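Local coordinates for protein immunomodulatory active chitinase (Trichuris suis, PDB 6G9C) that probably binds and hydrolyses chitin as a secreted family 18 glycosidase, and displays immunomodulatory properties in inflammatory lung disease, at residues E161-L166 against P206-V211; A190-N195 against K256-K261; K120-A123 against N128-K131. All blocks are in the same frame, centred on the assembly; numbering follows the deposited sequence.

Contact 1: residues E161-L166 against P206-V211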
loop_
_atom_site.group_PDB
_atom_site.type_symbol
_atom_site.label_atom_id
_atom_site.label_comp_id
_atom_site.label_asym_id
_atom_site.label_seq_id
_atom_site.Cartn_x
_atom_site.Cartn_y
_atom_site.Cartn_z
ATOM N N GLU A 161 13.798 6.047 34.559
ATOM C CA GLU A 161 12.560 6.772 34.612
ATOM C C GLU A 161 12.298 7.503 33.314
ATOM O O GLU A 161 11.224 7.534 32.864
ATOM C CB GLU A 161 12.519 7.686 35.844
ATOM C CG GLU A 161 12.149 6.928 37.117
ATOM C CD GLU A 161 12.533 7.638 38.448
ATOM O OE1 GLU A 161 12.812 8.856 38.463
ATOM O OE2 GLU A 161 12.537 6.980 39.490
ATOM N N ASN A 162 13.282 8.094 32.724
ATOM C CA ASN A 162 13.067 8.778 31.448
ATOM C C ASN A 162 12.620 7.810 30.364
ATOM O O ASN A 162 11.764 8.141 29.530
ATOM C CB ASN A 162 14.350 9.492 31.041
ATOM C CG ASN A 162 14.751 10.559 32.041
ATOM O OD1 ASN A 162 13.895 11.137 32.718
ATOM N ND2 ASN A 162 16.047 10.836 32.137
ATOM N N TYR A 163 13.190 6.606 30.361
ATOM C CA TYR A 163 12.834 5.627 29.333
ATOM C C TYR A 163 11.358 5.252 29.425
ATOM O O TYR A 163 10.662 5.150 28.405
ATOM C CB TYR A 163 13.715 4.392 29.478
ATOM C CG TYR A 163 13.467 3.335 28.426
ATOM C CD1 TYR A 163 14.109 3.387 27.198
ATOM C CD2 TYR A 163 12.597 2.279 28.670
ATOM C CE1 TYR A 163 13.893 2.406 26.229
ATOM C CE2 TYR A 163 12.376 1.299 27.711
ATOM C CZ TYR A 163 13.020 1.371 26.497
ATOM O OH TYR A 163 12.782 0.388 25.560
ATOM N N LEU A 164 10.863 5.049 30.648
ATOM C CA LEU A 164 9.456 4.723 30.843
ATOM C C LEU A 164 8.560 5.883 30.431
ATOM O O LEU A 164 7.522 5.681 29.786
ATOM C CB LEU A 164 9.209 4.348 32.303
ATOM C CG LEU A 164 7.738 4.164 32.689
ATOM C CD1 LEU A 164 7.157 2.997 31.911
ATOM C CD2 LEU A 164 7.544 3.990 34.190
ATOM N N LEU A 165 8.941 7.109 30.804
ATOM C CA LEU A 165 8.182 8.286 30.387
ATOM C C LEU A 165 8.138 8.392 28.866
ATOM O O LEU A 165 7.073 8.610 28.274
ATOM C CB LEU A 165 8.793 9.543 30.995
ATOM C CG LEU A 165 8.482 9.790 32.476
ATOM C CD1 LEU A 165 9.445 10.814 33.070
ATOM C CD2 LEU A 165 7.023 10.208 32.697
ATOM N N LEU A 166 9.293 8.238 28.215
ATOM C CA LEU A 166 9.323 8.235 26.755
ATOM C C LEU A 166 8.330 7.221 26.181
ATOM O O LEU A 166 7.535 7.547 25.287
ATOM C CB LEU A 166 10.744 7.946 26.268
ATOM C CG LEU A 166 10.936 7.746 24.762
ATOM C CD1 LEU A 166 10.601 9.014 24.006
ATOM C CD2 LEU A 166 12.362 7.321 24.476
ATOM N N PRO A 206 7.265 -4.091 34.735
ATOM C CA PRO A 206 5.790 -4.114 34.783
ATOM C C PRO A 206 5.143 -2.886 34.168
ATOM O O PRO A 206 4.078 -2.999 33.547
ATOM C CB PRO A 206 5.486 -4.229 36.284
ATOM C CG PRO A 206 6.733 -4.778 36.882
ATOM C CD PRO A 206 7.837 -4.166 36.098
ATOM N N ALA A 207 5.756 -1.711 34.313
ATOM C CA ALA A 207 5.172 -0.516 33.716
ATOM C C ALA A 207 5.286 -0.551 32.198
ATOM O O ALA A 207 4.348 -0.163 31.488
ATOM C CB ALA A 207 5.840 0.733 34.281
ATOM N N LEU A 208 6.427 -1.014 31.682
ATOM C CA LEU A 208 6.616 -1.086 30.235
ATOM C C LEU A 208 5.676 -2.094 29.584
ATOM O O LEU A 208 5.256 -1.891 28.438
ATOM C CB LEU A 208 8.062 -1.445 29.909
ATOM C CG LEU A 208 9.090 -0.354 30.188
ATOM C CD1 LEU A 208 10.485 -0.964 30.082
ATOM C CD2 LEU A 208 8.912 0.824 29.235
ATOM N N ALA A 209 5.338 -3.179 30.290
ATOM C CA ALA A 209 4.408 -4.159 29.733
ATOM C C ALA A 209 3.065 -3.523 29.394
ATOM O O ALA A 209 2.379 -3.965 28.467
ATOM C CB ALA A 209 4.195 -5.308 30.719
ATOM N N LYS A 210 2.682 -2.487 30.133
ATOM C CA LYS A 210 1.389 -1.858 29.921
ATOM C C LYS A 210 1.362 -0.999 28.664
ATOM O O LYS A 210 0.278 -0.761 28.125
ATOM C CB LYS A 210 1.014 -1.028 31.154
ATOM C CG LYS A 210 0.860 -1.853 32.438
ATOM C CD LYS A 210 0.313 -1.033 33.599
ATOM C CE LYS A 210 0.332 -1.849 34.894
ATOM N NZ LYS A 210 -0.759 -1.459 35.839
ATOM N N VAL A 211 2.515 -0.546 28.171
ATOM C CA VAL A 211 2.532 0.394 27.056
ATOM C C VAL A 211 3.170 -0.159 25.788
ATOM O O VAL A 211 2.864 0.353 24.699
ATOM C CB VAL A 211 3.205 1.729 27.448
ATOM C CG1 VAL A 211 2.440 2.396 28.605
ATOM C CG2 VAL A 211 4.652 1.519 27.810
#

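Contact 2: residues A190-N195 against K256-K261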
loop_
_atom_site.group_PDB
_atom_site.type_symbol
_atom_site.label_atom_id
_atom_site.label_comp_id
_atom_site.label_asym_id
_atom_site.label_seq_id
_atom_site.Cartn_x
_atom_site.Cartn_y
_atom_site.Cartn_z
ATOM N N ALA A 190 9.724 -2.598 21.255
ATOM C CA ALA A 190 11.098 -2.245 21.586
ATOM C C ALA A 190 11.962 -3.499 21.548
ATOM O O ALA A 190 11.510 -4.580 21.927
ATOM C CB ALA A 190 11.202 -1.577 22.969
ATOM N N ALA A 191 13.200 -3.346 21.084
ATOM C CA ALA A 191 14.204 -4.393 21.226
ATOM C C ALA A 191 14.960 -4.126 22.520
ATOM O O ALA A 191 15.369 -2.987 22.778
ATOM C CB ALA A 191 15.165 -4.426 20.031
ATOM N N VAL A 192 15.129 -5.167 23.340
ATOM C CA VAL A 192 15.522 -4.981 24.731
ATOM C C VAL A 192 16.661 -5.931 25.082
ATOM O O VAL A 192 16.852 -6.978 24.456
ATOM C CB VAL A 192 14.333 -5.185 25.696
ATOM C CG1 VAL A 192 13.198 -4.192 25.393
ATOM C CG2 VAL A 192 13.836 -6.625 25.636
ATOM N N SER A 193 17.404 -5.555 26.121
ATOM C CA SER A 193 18.576 -6.311 26.539
ATOM C C SER A 193 18.181 -7.671 27.103
ATOM O O SER A 193 17.151 -7.820 27.766
ATOM C CB SER A 193 19.363 -5.534 27.601
ATOM O OG SER A 193 20.413 -6.326 28.145
ATOM N N ALA A 194 19.034 -8.667 26.855
ATOM C CA ALA A 194 18.901 -9.979 27.478
ATOM C C ALA A 194 19.821 -10.158 28.686
ATOM O O ALA A 194 19.858 -11.248 29.261
ATOM C CB ALA A 194 19.175 -11.088 26.451
ATOM N N ASN A 195 20.563 -9.119 29.076
ATOM C CA ASN A 195 21.477 -9.192 30.215
ATOM C C ASN A 195 20.700 -8.827 31.475
ATOM O O ASN A 195 20.253 -7.678 31.598
ATOM C CB ASN A 195 22.661 -8.246 30.007
ATOM C CG ASN A 195 23.684 -8.276 31.156
ATOM O OD1 ASN A 195 23.344 -8.447 32.330
ATOM N ND2 ASN A 195 24.948 -8.065 30.809
ATOM N N LYS A 256 13.226 -16.159 30.690
ATOM C CA LYS A 256 12.598 -16.413 31.979
ATOM C C LYS A 256 12.764 -15.227 32.915
ATOM O O LYS A 256 11.876 -14.950 33.728
ATOM C CB LYS A 256 13.182 -17.677 32.616
ATOM C CG LYS A 256 12.651 -17.988 34.009
ATOM C CD LYS A 256 13.232 -19.294 34.536
ATOM C CE LYS A 256 12.441 -19.822 35.722
ATOM N NZ LYS A 256 12.517 -18.907 36.892
ATOM N N TYR A 257 13.887 -14.510 32.813
ATOM C CA TYR A 257 14.096 -13.365 33.693
ATOM C C TYR A 257 13.101 -12.249 33.388
ATOM O O TYR A 257 12.515 -11.665 34.304
ATOM C CB TYR A 257 15.531 -12.848 33.585
ATOM C CG TYR A 257 15.849 -11.846 34.681
ATOM C CD1 TYR A 257 16.050 -12.264 35.988
ATOM C CD2 TYR A 257 15.908 -10.481 34.413
ATOM C CE1 TYR A 257 16.322 -11.352 37.002
ATOM C CE2 TYR A 257 16.180 -9.565 35.420
ATOM C CZ TYR A 257 16.387 -10.013 36.705
ATOM O OH TYR A 257 16.658 -9.118 37.701
ATOM N N TRP A 258 12.902 -11.935 32.104
ATOM C CA TRP A 258 11.899 -10.937 31.743
ATOM C C TRP A 258 10.520 -11.338 32.251
ATOM O O TRP A 258 9.774 -10.498 32.773
ATOM C CB TRP A 258 11.883 -10.730 30.232
ATOM C CG TRP A 258 12.887 -9.727 29.796
ATOM C CD1 TRP A 258 14.190 -9.962 29.464
ATOM C CD2 TRP A 258 12.679 -8.314 29.644
ATOM N NE1 TRP A 258 14.806 -8.783 29.115
ATOM C CE2 TRP A 258 13.905 -7.756 29.227
ATOM C CE3 TRP A 258 11.574 -7.470 29.817
ATOM C CZ2 TRP A 258 14.058 -6.393 28.979
ATOM C CZ3 TRP A 258 11.729 -6.108 29.567
ATOM C CH2 TRP A 258 12.962 -5.588 29.154
ATOM N N SER A 259 10.174 -12.623 32.126
ATOM C CA SER A 259 8.932 -13.123 32.707
ATOM C C SER A 259 8.912 -12.907 34.216
ATOM O O SER A 259 7.939 -12.370 34.766
ATOM C CB SER A 259 8.757 -14.602 32.375
ATOM O OG SER A 259 7.522 -15.101 32.863
ATOM N N ASP A 260 9.986 -13.315 34.906
ATOM C CA ASP A 260 10.016 -13.186 36.362
ATOM C C ASP A 260 9.900 -11.730 36.798
ATOM O O ASP A 260 9.411 -11.448 37.896
ATOM C CB ASP A 260 11.299 -13.798 36.935
ATOM C CG ASP A 260 11.293 -15.319 36.916
ATOM O OD1 ASP A 260 10.198 -15.927 36.874
ATOM O OD2 ASP A 260 12.396 -15.906 36.964
ATOM N N LYS A 261 10.336 -10.798 35.949
ATOM C CA LYS A 261 10.295 -9.378 36.265
ATOM C C LYS A 261 8.942 -8.745 35.977
ATOM O O LYS A 261 8.730 -7.587 36.346
ATOM C CB LYS A 261 11.384 -8.640 35.486
ATOM C CG LYS A 261 12.787 -9.011 35.928
ATOM C CD LYS A 261 13.218 -8.190 37.118
ATOM C CE LYS A 261 13.422 -6.734 36.734
ATOM N NZ LYS A 261 13.945 -5.952 37.896
#

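Contact 3: residues K120-A123 against N128-K131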
loop_
_atom_site.group_PDB
_atom_site.type_symbol
_atom_site.label_atom_id
_atom_site.label_comp_id
_atom_site.label_asym_id
_atom_site.label_seq_id
_atom_site.Cartn_x
_atom_site.Cartn_y
_atom_site.Cartn_z
ATOM N N LYS A 120 19.958 9.626 25.444
ATOM C CA LYS A 120 20.008 10.089 26.830
ATOM C C LYS A 120 19.544 11.532 26.953
ATOM O O LYS A 120 18.794 11.877 27.874
ATOM C CB LYS A 120 21.438 9.953 27.371
ATOM C CG LYS A 120 21.837 8.548 27.770
ATOM C CD LYS A 120 23.284 8.524 28.276
ATOM C CE LYS A 120 23.629 7.172 28.895
ATOM N NZ LYS A 120 23.053 7.002 30.262
ATOM N N LYS A 121 20.010 12.399 26.051
ATOM C CA LYS A 121 19.596 13.796 26.075
ATOM C C LYS A 121 18.129 13.940 25.683
ATOM O O LYS A 121 17.372 14.676 26.332
ATOM C CB LYS A 121 20.482 14.627 25.144
ATOM C CG LYS A 121 21.944 14.727 25.571
ATOM C CD LYS A 121 22.702 15.701 24.686
ATOM C CE LYS A 121 24.201 15.549 24.877
ATOM N NZ LYS A 121 24.959 16.733 24.373
ATOM N N MET A 122 17.714 13.242 24.623
ATOM C CA MET A 122 16.345 13.367 24.125
ATOM C C MET A 122 15.321 12.981 25.188
ATOM O O MET A 122 14.274 13.621 25.316
ATOM C CB MET A 122 16.167 12.497 22.877
ATOM C CG MET A 122 14.766 12.541 22.278
ATOM S SD MET A 122 13.681 11.288 22.968
ATOM C CE MET A 122 14.205 9.861 21.983
ATOM N N ALA A 123 15.591 11.918 25.942
ATOM C CA ALA A 123 14.633 11.430 26.922
ATOM C C ALA A 123 14.638 12.236 28.217
ATOM O O ALA A 123 13.765 12.013 29.063
ATOM C CB ALA A 123 14.918 9.957 27.231
ATOM N N ASN A 128 12.032 17.751 25.419
ATOM C CA ASN A 128 12.833 17.050 24.425
ATOM C C ASN A 128 12.071 15.863 23.845
ATOM O O ASN A 128 12.092 15.638 22.629
ATOM C CB ASN A 128 14.147 16.596 25.051
ATOM C CG ASN A 128 15.090 17.743 25.345
ATOM O OD1 ASN A 128 14.779 18.898 25.086
ATOM N ND2 ASN A 128 16.260 17.423 25.884
ATOM N N ARG A 129 11.382 15.099 24.698
ATOM C CA ARG A 129 10.666 13.926 24.212
ATOM C C ARG A 129 9.514 14.320 23.293
ATOM O O ARG A 129 9.237 13.627 22.305
ATOM C CB ARG A 129 10.162 13.087 25.390
ATOM C CG ARG A 129 11.274 12.599 26.323
ATOM C CD ARG A 129 10.742 11.654 27.393
ATOM N NE ARG A 129 9.743 12.297 28.259
ATOM C CZ ARG A 129 9.979 12.800 29.474
ATOM N NH1 ARG A 129 11.195 12.764 30.020
ATOM N NH2 ARG A 129 8.981 13.340 30.158
ATOM N N ALA A 130 8.839 15.432 23.595
ATOM C CA ALA A 130 7.719 15.876 22.766
ATOM C C ALA A 130 8.187 16.298 21.377
ATOM O O ALA A 130 7.504 16.036 20.380
ATOM C CB ALA A 130 6.978 17.028 23.454
ATOM N N LYS A 131 9.337 16.976 21.296
ATOM C CA LYS A 131 9.885 17.340 19.996
ATOM C C LYS A 131 10.190 16.095 19.176
ATOM O O LYS A 131 9.823 16.003 17.999
ATOM C CB LYS A 131 11.143 18.191 20.170
ATOM C CG LYS A 131 11.648 18.746 18.853
ATOM C CD LYS A 131 12.916 19.557 19.020
ATOM C CE LYS A 131 13.443 19.995 17.663
ATOM N NZ LYS A 131 14.558 20.974 17.774
#

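Contact 1: residues E161-L166 against P206-V211
L164 reaches across to A207 and L208 with its CD1 methyl. CD1 lies 3.5 Å from the CB of A207 and 3.9 Å from CD2 of L208. The other methyl of L164, CD2, also touches the A207 CB, at 3.7 Å, so the alanine methyl meets both branches of the leucine fork. CB of A207 points toward helix 160-181. L208 meets Y163 as well. Its CD1 sits at the edge of the phenol ring, near the ring plane, 3.8 Å from CE2 of Y163. The two side chains cross at about a right angle. CD2 of L208 lies between CE2 of Y163, 3.8 Å away, and CD1 of L164.

The contact is apolar throughout, and no hydrogen bond crosses it. It joins two neighbouring helices on the outside of the TIM barrel, the fold of the family 18 glycosidases. The short segments run nearly parallel, at 17°, with their axes 10.2 Å apart. L164 and L208 come closest in the backbone, with 6.5 Å between their CA atoms.

With chi1 at -178°, Y163 CG stands opposite the backbone N, and the CD2-CE2 edge of the ring meets L208. In a second shell, W152 and Y203 both meet the Y163 ring, Y203 edge-to-face, and L150 of strand 147-151 touches it too. L208 and V211 also pack on C167, one helical turn beyond Y163. In helix 205-211, O of A209 accepts a hydrogen bond from Q267 NE2.

Contact 2: residues A190-N195 against K256-K261
The indole N-H of W258 is spent on a main-chain carbonyl of a barrel strand. NE1 of W258 donates to O of S193 over 2.9 Å, with an N-H...O angle of 151°. The oxygen lies close to the indole plane, at the ring edge. Seen from the acceptor, the donor stands nearly in line with the C=O bond, at 167°. Strand 187-193 is one of the parallel strands of the TIM barrel, and helix 251-261 packs outside it. The bond therefore ties an outer helix to strand 187-193 and satisfies a buried polar N-H.

V192 supplies the apolar half of the contact. Its CB points toward the helix, and CG2 approaches the six-membered part of the indole obliquely, nearest CZ2. CG2 is 3.4 Å from CZ2 of W258, and CB is 3.5 Å from the same carbon. W258 has CG anti to its carbonyl carbon (chi1 -86°), and the indole extends from the helix to the strand. Y203 meets the indole edge-to-face, and V199, V205 and L217 also touch it.

S193 is held on its other atoms too. Its N donates to the hydroxyl of Y203. Its OG accepts from the N of N195 at 2.9 Å, which forms an ST turn just ahead of helix 196-202. N195 is the N-cap of that helix, and its OD1 accepts from the backbone N of K197. On the outer helix, K256 NZ forms a salt bridge with D260 OD2, 3.0 Å away, meeting its syn lone pair.

Contact 3: residues K120-A123 against N128-K131
R129 runs alongside M122 and A123 from its first carbons to its guanidinium. Its CB is only loosely near O of M122. CG comes closer, 3.3 Å from that oxygen and 3.6 Å from CA of A123. CD then passes O of A123 at 3.5 Å. The chain bends at chi3 (-61°), which brings NH1 back to the same carbonyl. NH1 of R129 donates to O of A123 over 2.8 Å, with the oxygen in the guanidinium plane and the donor tilted from the carbonyl plane. NE forms a salt bridge with E169, and NH2 is hydrogen-bonded elsewhere, so all three nitrogens are engaged and the rotation of the group is fixed.

The segments belong to two consecutive helices, 117-122 and 126-142, joined by a short connection. They follow strand 104-110 of the TIM barrel, and helix 126-142 packs against helix 160-181. Carbonyls of K121 and A123 are taken up by side chains from the first turn of helix 126-142. ND2 of N128 donates to O of K121 over 3.0 Å. The bond is nearly straight, N-H...O angle 166°. The oxygen lies in the amide plane of N128, while the donor stands above the carbonyl plane. CB of N128 touches O of M122.

SD of M122 packs on L166, and the M122 side chain also touches F76. T125 OG1 accepts from the backbone N of N128.

All three contacts lie within the family 18 TIM-barrel region. Contact 3 closes first along the chain. Contacts 1 and 2 then interlock, their segments alternating, and helix 160-181 of contact 1 leads into strand 187-193 of contact 2. Contact 1 is the middle member. Its centre is 14 Å from that of contact 2 and 15 Å from that of contact 3, and it touches both: L166 packs on R129 and M122, Y163 on A190, and P206 on K261. The centres of contacts 2 and 3 are 24 Å apart, their nearest atoms about 12 Å. Together the three tie helix 117-122 to helix 126-142, helix 160-181 to helix 205-211, and helix 251-261 to barrel strand 187-193.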